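Side-chain contacts in tyrosine recombinase XerH (Helicobacter pylori, PDB 5JK0), which cuts and rejoins recombining DNA at specific sites through a tyrosine-based mechanism, acting in chromosome segregation: residues I191-K196 against R200-I205; K206-T211 against N216-L221; T318-K323 against E332-A337. All coordinates share one frame; numbering follows the deposited sequence.

Contact 1. Residues I191-K196 against R200-I205. With nucleotides of chain H.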
loop_
_atom_site.group_PDB
_atom_site.type_symbol
_atom_site.label_atom_id
_atom_site.label_comp_id
_atom_site.label_asym_id
_atom_site.label_seq_id
_atom_site.Cartn_x
_atom_site.Cartn_y
_atom_site.Cartn_z
ATOM N N ILE D 191 -35.330 -28.385 -13.611
ATOM C CA ILE D 191 -36.066 -27.157 -13.898
ATOM C C ILE D 191 -36.855 -27.283 -15.203
ATOM O O ILE D 191 -36.472 -28.035 -16.102
ATOM C CB ILE D 191 -35.115 -25.936 -13.967
ATOM C CG1 ILE D 191 -35.895 -24.627 -13.821
ATOM C CG2 ILE D 191 -34.286 -25.957 -15.248
ATOM C CD1 ILE D 191 -35.015 -23.401 -13.724
ATOM N N GLU D 192 -37.966 -26.558 -15.292
ATOM C CA GLU D 192 -38.833 -26.620 -16.464
ATOM C C GLU D 192 -38.295 -25.782 -17.619
ATOM O O GLU D 192 -38.011 -24.595 -17.458
ATOM C CB GLU D 192 -40.247 -26.159 -16.102
ATOM N N MET D 193 -38.146 -26.411 -18.781
ATOM C CA MET D 193 -37.707 -25.715 -19.986
ATOM C C MET D 193 -38.523 -26.176 -21.191
ATOM O O MET D 193 -38.962 -27.326 -21.246
ATOM C CB MET D 193 -36.215 -25.949 -20.243
ATOM C CG MET D 193 -35.318 -25.713 -19.034
ATOM S SD MET D 193 -33.589 -25.476 -19.477
ATOM C CE MET D 193 -33.701 -23.933 -20.374
ATOM N N SER D 194 -38.725 -25.280 -22.152
ATOM C CA SER D 194 -39.472 -25.617 -23.361
ATOM C C SER D 194 -38.663 -26.566 -24.240
ATOM O O SER D 194 -37.434 -26.571 -24.190
ATOM C CB SER D 194 -39.844 -24.355 -24.142
ATOM O OG SER D 194 -38.697 -23.730 -24.689
ATOM N N ALA D 195 -39.359 -27.360 -25.046
ATOM C CA ALA D 195 -38.717 -28.382 -25.868
ATOM C C ALA D 195 -37.807 -27.781 -26.935
ATOM O O ALA D 195 -36.911 -28.452 -27.449
ATOM C CB ALA D 195 -39.769 -29.269 -26.517
ATOM N N LYS D 196 -38.039 -26.515 -27.263
ATOM C CA LYS D 196 -37.277 -25.844 -28.308
ATOM C C LYS D 196 -35.901 -25.389 -27.826
ATOM O O LYS D 196 -34.990 -25.198 -28.632
ATOM C CB LYS D 196 -38.060 -24.644 -28.845
ATOM N N ARG D 200 -30.549 -27.469 -25.993
ATOM C CA ARG D 200 -29.476 -26.515 -26.251
ATOM C C ARG D 200 -28.942 -25.885 -24.969
ATOM O O ARG D 200 -27.731 -25.824 -24.754
ATOM C CB ARG D 200 -29.964 -25.417 -27.198
ATOM C CG ARG D 200 -28.927 -24.352 -27.510
ATOM C CD ARG D 200 -29.571 -23.161 -28.195
ATOM N NE ARG D 200 -30.549 -22.508 -27.328
ATOM C CZ ARG D 200 -31.399 -21.570 -27.732
ATOM N NH1 ARG D 200 -31.400 -21.172 -28.997
ATOM N NH2 ARG D 200 -32.253 -21.033 -26.870
ATOM N N ASN D 201 -29.851 -25.414 -24.122
ATOM C CA ASN D 201 -29.469 -24.702 -22.909
ATOM C C ASN D 201 -28.813 -25.602 -21.867
ATOM O O ASN D 201 -27.858 -25.195 -21.208
ATOM C CB ASN D 201 -30.686 -24.005 -22.301
ATOM C CG ASN D 201 -31.219 -22.893 -23.183
ATOM O OD1 ASN D 201 -30.849 -22.783 -24.352
ATOM N ND2 ASN D 201 -32.094 -22.063 -22.628
ATOM N N ARG D 202 -29.324 -26.820 -21.718
ATOM C CA ARG D 202 -28.742 -27.763 -20.770
ATOM C C ARG D 202 -27.312 -28.115 -21.161
ATOM O O ARG D 202 -26.419 -28.135 -20.317
ATOM C CB ARG D 202 -29.588 -29.033 -20.670
ATOM C CG ARG D 202 -30.862 -28.867 -19.861
ATOM C CD ARG D 202 -31.369 -30.209 -19.366
ATOM N NE ARG D 202 -31.647 -31.130 -20.464
ATOM C CZ ARG D 202 -31.868 -32.430 -20.306
ATOM N NH1 ARG D 202 -32.116 -33.196 -21.359
ATOM N NH2 ARG D 202 -31.838 -32.967 -19.094
ATOM N N LEU D 203 -27.100 -28.383 -22.446
ATOM C CA LEU D 203 -25.772 -28.717 -22.948
ATOM C C LEU D 203 -24.805 -27.547 -22.779
ATOM O O LEU D 203 -23.646 -27.739 -22.421
ATOM C CB LEU D 203 -25.842 -29.131 -24.420
ATOM C CG LEU D 203 -24.513 -29.470 -25.098
ATOM C CD1 LEU D 203 -23.817 -30.621 -24.386
ATOM C CD2 LEU D 203 -24.726 -29.798 -26.567
ATOM N N LEU D 204 -25.294 -26.337 -23.031
ATOM C CA LEU D 204 -24.472 -25.134 -22.936
ATOM C C LEU D 204 -23.970 -24.892 -21.517
ATOM O O LEU D 204 -22.782 -24.645 -21.302
ATOM C CB LEU D 204 -25.259 -23.914 -23.423
ATOM C CG LEU D 204 -24.579 -22.550 -23.276
ATOM C CD1 LEU D 204 -23.262 -22.519 -24.036
ATOM C CD2 LEU D 204 -25.499 -21.436 -23.749
ATOM N N ILE D 205 -24.880 -24.967 -20.552
ATOM C CA ILE D 205 -24.553 -24.678 -19.160
ATOM C C ILE D 205 -23.674 -25.764 -18.542
ATOM O O ILE D 205 -22.741 -25.462 -17.799
ATOM C CB ILE D 205 -25.835 -24.504 -18.316
ATOM C CG1 ILE D 205 -26.658 -23.330 -18.851
ATOM C CG2 ILE D 205 -25.495 -24.279 -16.851
ATOM C CD1 ILE D 205 -27.888 -23.014 -18.033
ATOM P P DA H 3 -38.735 -20.416 -25.063
ATOM O OP1 DA H 3 -38.783 -21.574 -25.981
ATOM O OP2 DA H 3 -38.160 -20.574 -23.709
ATOM O "O5'" DA H 3 -37.970 -19.229 -25.815
ATOM C "C5'" DA H 3 -38.383 -18.834 -27.116
ATOM C "C4'" DA H 3 -37.551 -17.669 -27.622
ATOM O "O4'" DA H 3 -38.019 -16.430 -27.018
ATOM C "C3'" DA H 3 -36.052 -17.753 -27.306
ATOM O "O3'" DA H 3 -35.295 -17.365 -28.445
ATOM C "C2'" DA H 3 -35.889 -16.749 -26.169
ATOM C "C1'" DA H 3 -36.903 -15.699 -26.576
ATOM N N9 DA H 3 -37.306 -14.818 -25.484
ATOM C C8 DA H 3 -37.515 -15.163 -24.179
ATOM N N7 DA H 3 -37.862 -14.154 -23.414
ATOM C C5 DA H 3 -37.876 -13.072 -24.278
ATOM C C6 DA H 3 -38.167 -11.706 -24.087
ATOM N N6 DA H 3 -38.513 -11.186 -22.906
ATOM N N1 DA H 3 -38.090 -10.893 -25.162
ATOM C C2 DA H 3 -37.745 -11.417 -26.344
ATOM N N3 DA H 3 -37.449 -12.681 -26.645
ATOM C C4 DA H 3 -37.535 -13.463 -25.558
ATOM P P DG H 4 -33.740 -17.756 -28.558
ATOM O OP1 DG H 4 -33.247 -17.258 -29.860
ATOM O OP2 DG H 4 -33.622 -19.195 -28.233
ATOM O "O5'" DG H 4 -33.042 -16.927 -27.376
ATOM C "C5'" DG H 4 -32.114 -15.881 -27.670
ATOM C "C4'" DG H 4 -32.832 -14.613 -28.102
ATOM O "O4'" DG H 4 -33.936 -14.349 -27.210
ATOM C "C3'" DG H 4 -31.992 -13.352 -28.043
ATOM O "O3'" DG H 4 -31.229 -13.216 -29.234
ATOM C "C2'" DG H 4 -33.052 -12.257 -27.930
ATOM C "C1'" DG H 4 -34.197 -12.957 -27.184
ATOM N N9 DG H 4 -34.347 -12.533 -25.792
ATOM C C8 DG H 4 -34.359 -13.339 -24.679
ATOM N N7 DG H 4 -34.516 -12.684 -23.562
ATOM C C5 DG H 4 -34.617 -11.356 -23.957
ATOM C C6 DG H 4 -34.798 -10.185 -23.181
ATOM O O6 DG H 4 -34.906 -10.089 -21.951
ATOM N N1 DG H 4 -34.848 -9.042 -23.976
ATOM C C2 DG H 4 -34.738 -9.032 -25.346
ATOM N N2 DG H 4 -34.809 -7.831 -25.938
ATOM N N3 DG H 4 -34.570 -10.121 -26.086
ATOM C C4 DG H 4 -34.517 -11.245 -25.328
HETATM O O HOH W 1 -33.154 -27.372 -28.051
#
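The irregular chain 191-196 runs beside helix 198-211 at a distance, with CA of Met-193 and CA of Asn-201 the nearest such pair at 8.8 Å, so side chains must bridge the gap. Met-193 does most of this. A bend about its last torsion (chi3 66°) turns the methyl back to the helix, where CE lies 3.3 Å from Asn-201 ND2 and also rests against Asn-201 CB, the two side chains crossing at a slant. Sulfur is a looser neighbour, Met-193 SD standing 4.4 Å from Arg-202 CG. The Asn-201 amide next to this methyl is held by polar partners: ND2 donates to Tyr-288 of helix 286-300, while OD1 receives Arg-200 NE at 3.0 Å and 163°. That oxygen lies in the guanidinium plane, and the bond would limit rotation of the guanidinium, with Asn-201 as a second-shell residue behind the phosphate contact.

Within the catalytic domain of a tyrosine recombinase, this loop and the start of the helix form a patch that grips the DNA backbone. Arg-200 NH2 donates to OP2 of DG4 of chain H at 2.7 Å and 158°, and NH1 adds a weaker bond to that same oxygen, with the phosphate at the edge of the guanidinium; NH1 is further engaged by Cys-277 O. One nucleotide before it in the strand, Ser-194 OG donates to OP1 of DA3 of chain H across a short 2.5 Å. Arg-202, whose CG is near the sulfur, carries its charge to a salt bridge with Asp-189 in helix 178-190.

Contact 2. Residues K206-T211 against N216-L221. With nucleotides of chain G.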
loop_
_atom_site.group_PDB
_atom_site.type_symbol
_atom_site.label_atom_id
_atom_site.label_comp_id
_atom_site.label_asym_id
_atom_site.label_seq_id
_atom_site.Cartn_x
_atom_site.Cartn_y
_atom_site.Cartn_z
ATOM N N LYS D 206 -23.957 -27.023 -18.863
ATOM C CA LYS D 206 -23.196 -28.135 -18.296
ATOM C C LYS D 206 -21.730 -28.115 -18.726
ATOM O O LYS D 206 -20.844 -28.405 -17.922
ATOM C CB LYS D 206 -23.831 -29.473 -18.674
ATOM C CG LYS D 206 -25.114 -29.765 -17.919
ATOM C CD LYS D 206 -25.467 -31.240 -17.944
ATOM C CE LYS D 206 -26.758 -31.493 -17.178
ATOM N NZ LYS D 206 -26.776 -32.829 -16.521
ATOM N N ILE D 207 -21.476 -27.774 -19.986
ATOM C CA ILE D 207 -20.108 -27.696 -20.489
ATOM C C ILE D 207 -19.320 -26.627 -19.730
ATOM O O ILE D 207 -18.141 -26.810 -19.422
ATOM C CB ILE D 207 -20.082 -27.398 -22.004
ATOM C CG1 ILE D 207 -20.633 -28.590 -22.788
ATOM C CG2 ILE D 207 -18.668 -27.084 -22.471
ATOM C CD1 ILE D 207 -20.654 -28.382 -24.286
ATOM N N ILE D 208 -19.987 -25.522 -19.412
ATOM C CA ILE D 208 -19.375 -24.445 -18.639
ATOM C C ILE D 208 -19.026 -24.903 -17.225
ATOM O O ILE D 208 -17.937 -24.623 -16.723
ATOM C CB ILE D 208 -20.301 -23.215 -18.562
ATOM C CG1 ILE D 208 -20.480 -22.600 -19.951
ATOM C CG2 ILE D 208 -19.745 -22.179 -17.595
ATOM C CD1 ILE D 208 -21.306 -21.335 -19.955
ATOM N N VAL D 209 -19.951 -25.617 -16.590
ATOM C CA VAL D 209 -19.753 -26.091 -15.223
ATOM C C VAL D 209 -18.555 -27.032 -15.108
ATOM O O VAL D 209 -17.729 -26.891 -14.204
ATOM C CB VAL D 209 -21.009 -26.815 -14.693
ATOM C CG1 VAL D 209 -20.738 -27.425 -13.324
ATOM C CG2 VAL D 209 -22.188 -25.858 -14.629
ATOM N N PHE D 210 -18.454 -27.979 -16.034
ATOM C CA PHE D 210 -17.432 -29.018 -15.954
ATOM C C PHE D 210 -16.053 -28.566 -16.437
ATOM O O PHE D 210 -15.036 -29.087 -15.982
ATOM C CB PHE D 210 -17.871 -30.250 -16.750
ATOM C CG PHE D 210 -19.012 -31.003 -16.126
ATOM C CD1 PHE D 210 -18.898 -31.524 -14.848
ATOM C CD2 PHE D 210 -20.190 -31.207 -16.825
ATOM C CE1 PHE D 210 -19.944 -32.221 -14.271
ATOM C CE2 PHE D 210 -21.240 -31.904 -16.254
ATOM C CZ PHE D 210 -21.116 -32.412 -14.976
ATOM N N THR D 211 -16.016 -27.606 -17.356
ATOM C CA THR D 211 -14.745 -27.148 -17.912
ATOM C C THR D 211 -14.293 -25.825 -17.301
ATOM O O THR D 211 -13.097 -25.570 -17.169
ATOM C CB THR D 211 -14.822 -26.987 -19.443
ATOM O OG1 THR D 211 -15.839 -26.034 -19.778
ATOM C CG2 THR D 211 -15.140 -28.320 -20.104
ATOM N N ASN D 216 -18.082 -16.316 -23.306
ATOM C CA ASN D 216 -17.885 -16.119 -24.737
ATOM C C ASN D 216 -17.195 -17.309 -25.398
ATOM O O ASN D 216 -17.398 -17.571 -26.585
ATOM C CB ASN D 216 -17.082 -14.843 -24.993
ATOM C CG ASN D 216 -16.980 -14.508 -26.469
ATOM O OD1 ASN D 216 -17.946 -14.054 -27.083
ATOM N ND2 ASN D 216 -15.805 -14.731 -27.046
ATOM N N GLU D 217 -16.383 -18.026 -24.629
ATOM C CA GLU D 217 -15.710 -19.217 -25.134
ATOM C C GLU D 217 -16.712 -20.322 -25.456
ATOM O O GLU D 217 -16.579 -21.019 -26.461
ATOM C CB GLU D 217 -14.676 -19.724 -24.125
ATOM C CG GLU D 217 -13.480 -18.804 -23.942
ATOM C CD GLU D 217 -12.459 -19.359 -22.968
ATOM O OE1 GLU D 217 -12.867 -19.940 -21.941
ATOM O OE2 GLU D 217 -11.246 -19.222 -23.236
ATOM N N ALA D 218 -17.717 -20.473 -24.600
ATOM C CA ALA D 218 -18.744 -21.488 -24.801
ATOM C C ALA D 218 -19.692 -21.100 -25.930
ATOM O O ALA D 218 -20.166 -21.955 -26.677
ATOM C CB ALA D 218 -19.521 -21.717 -23.512
ATOM N N LEU D 219 -19.959 -19.803 -26.050
ATOM C CA LEU D 219 -20.895 -19.300 -27.049
ATOM C C LEU D 219 -20.309 -19.328 -28.460
ATOM O O LEU D 219 -21.045 -19.282 -29.445
ATOM C CB LEU D 219 -21.331 -17.876 -26.696
ATOM C CG LEU D 219 -22.143 -17.711 -25.408
ATOM C CD1 LEU D 219 -22.388 -16.240 -25.113
ATOM C CD2 LEU D 219 -23.456 -18.468 -25.506
ATOM N N GLN D 220 -18.985 -19.401 -28.552
ATOM C CA GLN D 220 -18.311 -19.390 -29.848
ATOM C C GLN D 220 -17.758 -20.762 -30.232
ATOM O O GLN D 220 -16.988 -20.881 -31.187
ATOM C CB GLN D 220 -17.183 -18.357 -29.850
ATOM C CG GLN D 220 -17.663 -16.923 -29.978
ATOM C CD GLN D 220 -18.307 -16.648 -31.325
ATOM O OE1 GLN D 220 -17.743 -16.965 -32.373
ATOM N NE2 GLN D 220 -19.501 -16.065 -31.302
ATOM N N LEU D 221 -18.152 -21.792 -29.490
ATOM C CA LEU D 221 -17.716 -23.153 -29.784
ATOM C C LEU D 221 -18.223 -23.618 -31.143
ATOM O O LEU D 221 -19.353 -23.319 -31.530
ATOM C CB LEU D 221 -18.189 -24.119 -28.696
ATOM C CG LEU D 221 -17.470 -24.052 -27.349
ATOM C CD1 LEU D 221 -18.015 -25.110 -26.404
ATOM C CD2 LEU D 221 -15.970 -24.218 -27.537
ATOM P P DT G 22 -16.793 -12.869 -21.590
ATOM O OP1 DT G 22 -16.724 -14.345 -21.656
ATOM O OP2 DT G 22 -17.381 -12.109 -22.715
ATOM O "O5'" DT G 22 -17.572 -12.451 -20.257
ATOM C "C5'" DT G 22 -17.120 -12.926 -18.997
ATOM C "C4'" DT G 22 -17.837 -12.221 -17.860
ATOM O "O4'" DT G 22 -17.674 -10.786 -17.994
ATOM C "C3'" DT G 22 -19.345 -12.479 -17.776
ATOM O "O3'" DT G 22 -19.694 -12.838 -16.442
ATOM C "C2'" DT G 22 -19.966 -11.143 -18.191
ATOM C "C1'" DT G 22 -18.905 -10.151 -17.749
ATOM N N1 DT G 22 -18.934 -8.874 -18.515
ATOM C C2 DT G 22 -19.133 -7.688 -17.847
ATOM O O2 DT G 22 -19.289 -7.620 -16.640
ATOM N N3 DT G 22 -19.144 -6.576 -18.646
ATOM C C4 DT G 22 -18.978 -6.533 -20.019
ATOM O O4 DT G 22 -19.003 -5.482 -20.651
ATOM C C5 DT G 22 -18.775 -7.812 -20.657
ATOM C C7 DT G 22 -18.585 -7.893 -22.143
ATOM C C6 DT G 22 -18.767 -8.906 -19.883
#
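Asn-216 N donates to OP1 of DT22 of chain G at 2.9 Å and 168°, at the start of the short helix whose Ala-218 meets Ile-208 and whose following residue Leu-221 meets Ile-207. The helix end would be expected to favour a phosphate there. Asn-216 ND2 reaches Gln-35 OE1.

Across the contact the meeting is wholly apolar. Ile-208 CG1 lies 3.8 Å from Ala-218 CB, and the CD1 methyl of Ile-208 sits 4.0 Å from that CB, so the alanine methyl lies along the CG1-CD1 branch, a little nearer to CG1. That branch stands anti to the carbonyl carbon of Ile-208 (chi1 -66°), which brings its end closer to the short helix than its CB. Backbones come close here, with 6.9 Å between CA of Ile-208 and CA of Ala-218, a spacing that the small alanine permits. Beside this pair, Ile-207 CG2 approaches Leu-221 CD1 more loosely, at 4.4 Å. Met-213 touches both Ile-207 and Ala-218.

The segment from Thr-211 to Glu-217 matches the arginine-bearing box of the tyrosine recombinase family, with Arg-214 the predicted active-site residue. The contact packs the end of helix 198-211 on helix 215-219, and the turn with Arg-214 joins them. Glu-217 OE1 accepts the backbone N of Arg-214, a bond that closes the start of the short helix; its salt bridge with Arg-245 reaches strand 244-250. In the last turn of the longer helix, Thr-211 N donates to Ile-207 O at 3.1 Å. Phe-210, in that same turn, gives its carbonyl to Trp-360 of a second subunit.

Contact 3. Residues T318-K323 against E332-A337. With nucleotides of chain H.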
loop_
_atom_site.group_PDB
_atom_site.type_symbol
_atom_site.label_atom_id
_atom_site.label_comp_id
_atom_site.label_asym_id
_atom_site.label_seq_id
_atom_site.Cartn_x
_atom_site.Cartn_y
_atom_site.Cartn_z
ATOM N N THR D 318 -11.744 -23.192 -7.983
ATOM C CA THR D 318 -11.610 -23.483 -6.561
ATOM C C THR D 318 -11.576 -24.987 -6.320
ATOM O O THR D 318 -10.654 -25.500 -5.688
ATOM C CB THR D 318 -12.758 -22.863 -5.744
ATOM O OG1 THR D 318 -12.707 -21.435 -5.853
ATOM C CG2 THR D 318 -12.644 -23.258 -4.278
ATOM N N LEU D 319 -12.579 -25.688 -6.842
ATOM C CA LEU D 319 -12.683 -27.135 -6.679
ATOM C C LEU D 319 -11.471 -27.867 -7.249
ATOM O O LEU D 319 -11.020 -28.868 -6.688
ATOM C CB LEU D 319 -13.960 -27.653 -7.344
ATOM C CG LEU D 319 -14.207 -29.160 -7.242
ATOM C CD1 LEU D 319 -14.362 -29.579 -5.789
ATOM C CD2 LEU D 319 -15.425 -29.565 -8.055
ATOM N N LEU D 320 -10.946 -27.364 -8.363
ATOM C CA LEU D 320 -9.781 -27.971 -8.996
ATOM C C LEU D 320 -8.560 -27.898 -8.085
ATOM O O LEU D 320 -7.773 -28.842 -8.011
ATOM C CB LEU D 320 -9.478 -27.293 -10.334
ATOM C CG LEU D 320 -8.229 -27.784 -11.073
ATOM C CD1 LEU D 320 -8.325 -29.269 -11.379
ATOM C CD2 LEU D 320 -8.009 -26.983 -12.348
ATOM N N TYR D 321 -8.412 -26.778 -7.386
ATOM C CA TYR D 321 -7.272 -26.587 -6.498
ATOM C C TYR D 321 -7.436 -27.365 -5.196
ATOM O O TYR D 321 -6.451 -27.713 -4.546
ATOM C CB TYR D 321 -7.065 -25.101 -6.199
ATOM C CG TYR D 321 -5.866 -24.825 -5.320
ATOM C CD1 TYR D 321 -4.577 -24.866 -5.839
ATOM C CD2 TYR D 321 -6.021 -24.529 -3.972
ATOM C CE1 TYR D 321 -3.477 -24.618 -5.040
ATOM C CE2 TYR D 321 -4.926 -24.278 -3.166
ATOM C CZ TYR D 321 -3.658 -24.325 -3.705
ATOM O OH TYR D 321 -2.566 -24.076 -2.904
ATOM N N GLN D 322 -8.678 -27.640 -4.815
ATOM C CA GLN D 322 -8.940 -28.390 -3.593
ATOM C C GLN D 322 -8.706 -29.881 -3.799
ATOM O O GLN D 322 -8.434 -30.613 -2.848
ATOM C CB GLN D 322 -10.373 -28.152 -3.106
ATOM C CG GLN D 322 -10.712 -26.695 -2.828
ATOM C CD GLN D 322 -9.820 -26.070 -1.772
ATOM O OE1 GLN D 322 -9.326 -26.751 -0.873
ATOM N NE2 GLN D 322 -9.606 -24.763 -1.879
ATOM N N LYS D 323 -8.806 -30.326 -5.047
ATOM C CA LYS D 323 -8.711 -31.746 -5.361
ATOM C C LYS D 323 -7.301 -32.172 -5.765
ATOM O O LYS D 323 -6.902 -33.313 -5.528
ATOM C CB LYS D 323 -9.697 -32.106 -6.476
ATOM N N GLU D 332 -3.326 -23.925 -16.507
ATOM C CA GLU D 332 -3.504 -24.570 -17.803
ATOM C C GLU D 332 -4.966 -24.904 -18.087
ATOM O O GLU D 332 -5.416 -24.828 -19.230
ATOM C CB GLU D 332 -2.652 -25.839 -17.882
ATOM C CG GLU D 332 -1.158 -25.586 -17.773
ATOM C CD GLU D 332 -0.582 -24.936 -19.017
ATOM O OE1 GLU D 332 -1.186 -25.082 -20.100
ATOM O OE2 GLU D 332 0.475 -24.279 -18.911
ATOM N N ALA D 333 -5.703 -25.273 -17.045
ATOM C CA ALA D 333 -7.105 -25.647 -17.200
ATOM C C ALA D 333 -7.997 -24.427 -17.404
ATOM O O ALA D 333 -8.964 -24.477 -18.163
ATOM C CB ALA D 333 -7.573 -26.447 -15.994
ATOM N N LEU D 334 -7.668 -23.332 -16.725
ATOM C CA LEU D 334 -8.469 -22.115 -16.805
ATOM C C LEU D 334 -8.031 -21.225 -17.966
ATOM O O LEU D 334 -8.814 -20.423 -18.473
ATOM C CB LEU D 334 -8.395 -21.334 -15.490
ATOM C CG LEU D 334 -9.403 -21.695 -14.393
ATOM C CD1 LEU D 334 -10.828 -21.519 -14.897
ATOM C CD2 LEU D 334 -9.187 -23.111 -13.870
ATOM N N GLY D 335 -6.778 -21.373 -18.381
ATOM C CA GLY D 335 -6.244 -20.586 -19.477
ATOM C C GLY D 335 -5.723 -19.234 -19.030
ATOM O O GLY D 335 -5.687 -18.284 -19.812
ATOM N N HIS D 336 -5.322 -19.146 -17.765
ATOM C CA HIS D 336 -4.757 -17.914 -17.223
ATOM C C HIS D 336 -3.394 -17.625 -17.840
ATOM O O HIS D 336 -2.565 -18.523 -17.978
ATOM C CB HIS D 336 -4.632 -18.002 -15.699
ATOM C CG HIS D 336 -5.944 -18.107 -14.987
ATOM N ND1 HIS D 336 -6.088 -18.766 -13.785
ATOM C CD2 HIS D 336 -7.171 -17.628 -15.301
ATOM C CE1 HIS D 336 -7.347 -18.694 -13.392
ATOM N NE2 HIS D 336 -8.026 -18.008 -14.295
ATOM N N ALA D 337 -3.165 -16.370 -18.212
ATOM C CA ALA D 337 -1.869 -15.964 -18.742
ATOM C C ALA D 337 -0.904 -15.668 -17.601
ATOM O O ALA D 337 0.309 -15.813 -17.746
ATOM C CB ALA D 337 -2.014 -14.753 -19.648
ATOM P P DT H 14 -5.035 -13.499 -17.898
ATOM O OP1 DT H 14 -5.111 -14.629 -18.850
ATOM O OP2 DT H 14 -4.622 -13.747 -16.499
ATOM O "O5'" DT H 14 -4.080 -12.366 -18.503
ATOM C "C5'" DT H 14 -4.483 -11.646 -19.663
ATOM C "C4'" DT H 14 -3.521 -10.509 -19.965
ATOM O "O4'" DT H 14 -3.671 -9.459 -18.976
ATOM C "C3'" DT H 14 -2.035 -10.895 -19.962
ATOM O "O3'" DT H 14 -1.426 -10.490 -21.180
ATOM C "C2'" DT H 14 -1.459 -10.129 -18.765
ATOM C "C1'" DT H 14 -2.402 -8.941 -18.676
ATOM N N1 DT H 14 -2.441 -8.310 -17.323
ATOM C C2 DT H 14 -1.781 -7.121 -17.118
ATOM O O2 DT H 14 -1.162 -6.542 -17.992
ATOM N N3 DT H 14 -1.874 -6.627 -15.845
ATOM C C4 DT H 14 -2.545 -7.191 -14.776
ATOM O O4 DT H 14 -2.570 -6.667 -13.666
ATOM C C5 DT H 14 -3.215 -8.439 -15.057
ATOM C C7 DT H 14 -3.976 -9.146 -13.975
ATOM C C6 DT H 14 -3.131 -8.934 -16.303
#
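Leu-320 and Ala-333 point their CB atoms at each other's segments, and the contact rests on a single branch of the leucine. Its CG stands opposite the backbone N (chi1 177°), which carries the fork out from helix 309-324 so that CD2 comes 3.7 Å from Ala-333 CB. The same methyl also faces Leu-334, but less tightly, Leu-320 CD2 lying 4.3 Å from Leu-334 CD2. One methyl thus bears on two successive residues of the last turn of helix 327-334, and all three side chains are buried.

Leu-334 works in a second direction too. Its CB sits over one face of the His-336 imidazole, 3.5 Å above the ring plane and offset to the rim. Between them Gly-335, with a positive phi of 85°, is the first residue to leave helical angles, at a backbone conformation suited to glycine. This Leu-Gly-His sequence carries a predicted active-site histidine of the tyrosine recombinase domain, whose ND1 is hydrogen-bonded to Ser-342 OG. Immediately after it, Ala-337 N donates to OP1 of DT14 of chain H at 2.7 Å and 151°, so the turn also holds the DNA backbone.

The surrounding helices and strands complete the setting: Leu-334 packs on Phe-316 and Ala-317 of helix 309-324, its carbonyl O accepts Arg-313 NH2, and Ala-333 O accepts Arg-245 NH1 from strand 244-250. Ala-356 of a neighbouring subunit packs on Leu-320, and Leu-319 of helix 309-324 lies against helix 178-190.

Contacts 1 and 2 share helix 198-211, and their centres are about 14 Å apart. Leu-204 joins them: Leu-204 CD1 is 3.9 Å from Ala-218 CB, and Leu-204 CD2 is 4.0 Å from Leu-219 CD2. Between centres, contact 3 lies about 15 Å from contact 2 and about 27 Å from contact 1; nearest atoms of contacts 2 and 3 are about 4 Å apart. Among predicted active-site residues, His-336 belongs to contact 3, while side chain to side chain Arg-313 is about 6 Å from Ile-208 and about 4 Å from Leu-334, and Arg-214 about 7 Å from Ala-218. Arg-245 bonds to both Glu-217 and Ala-333. Each contact also meets a DNA phosphate.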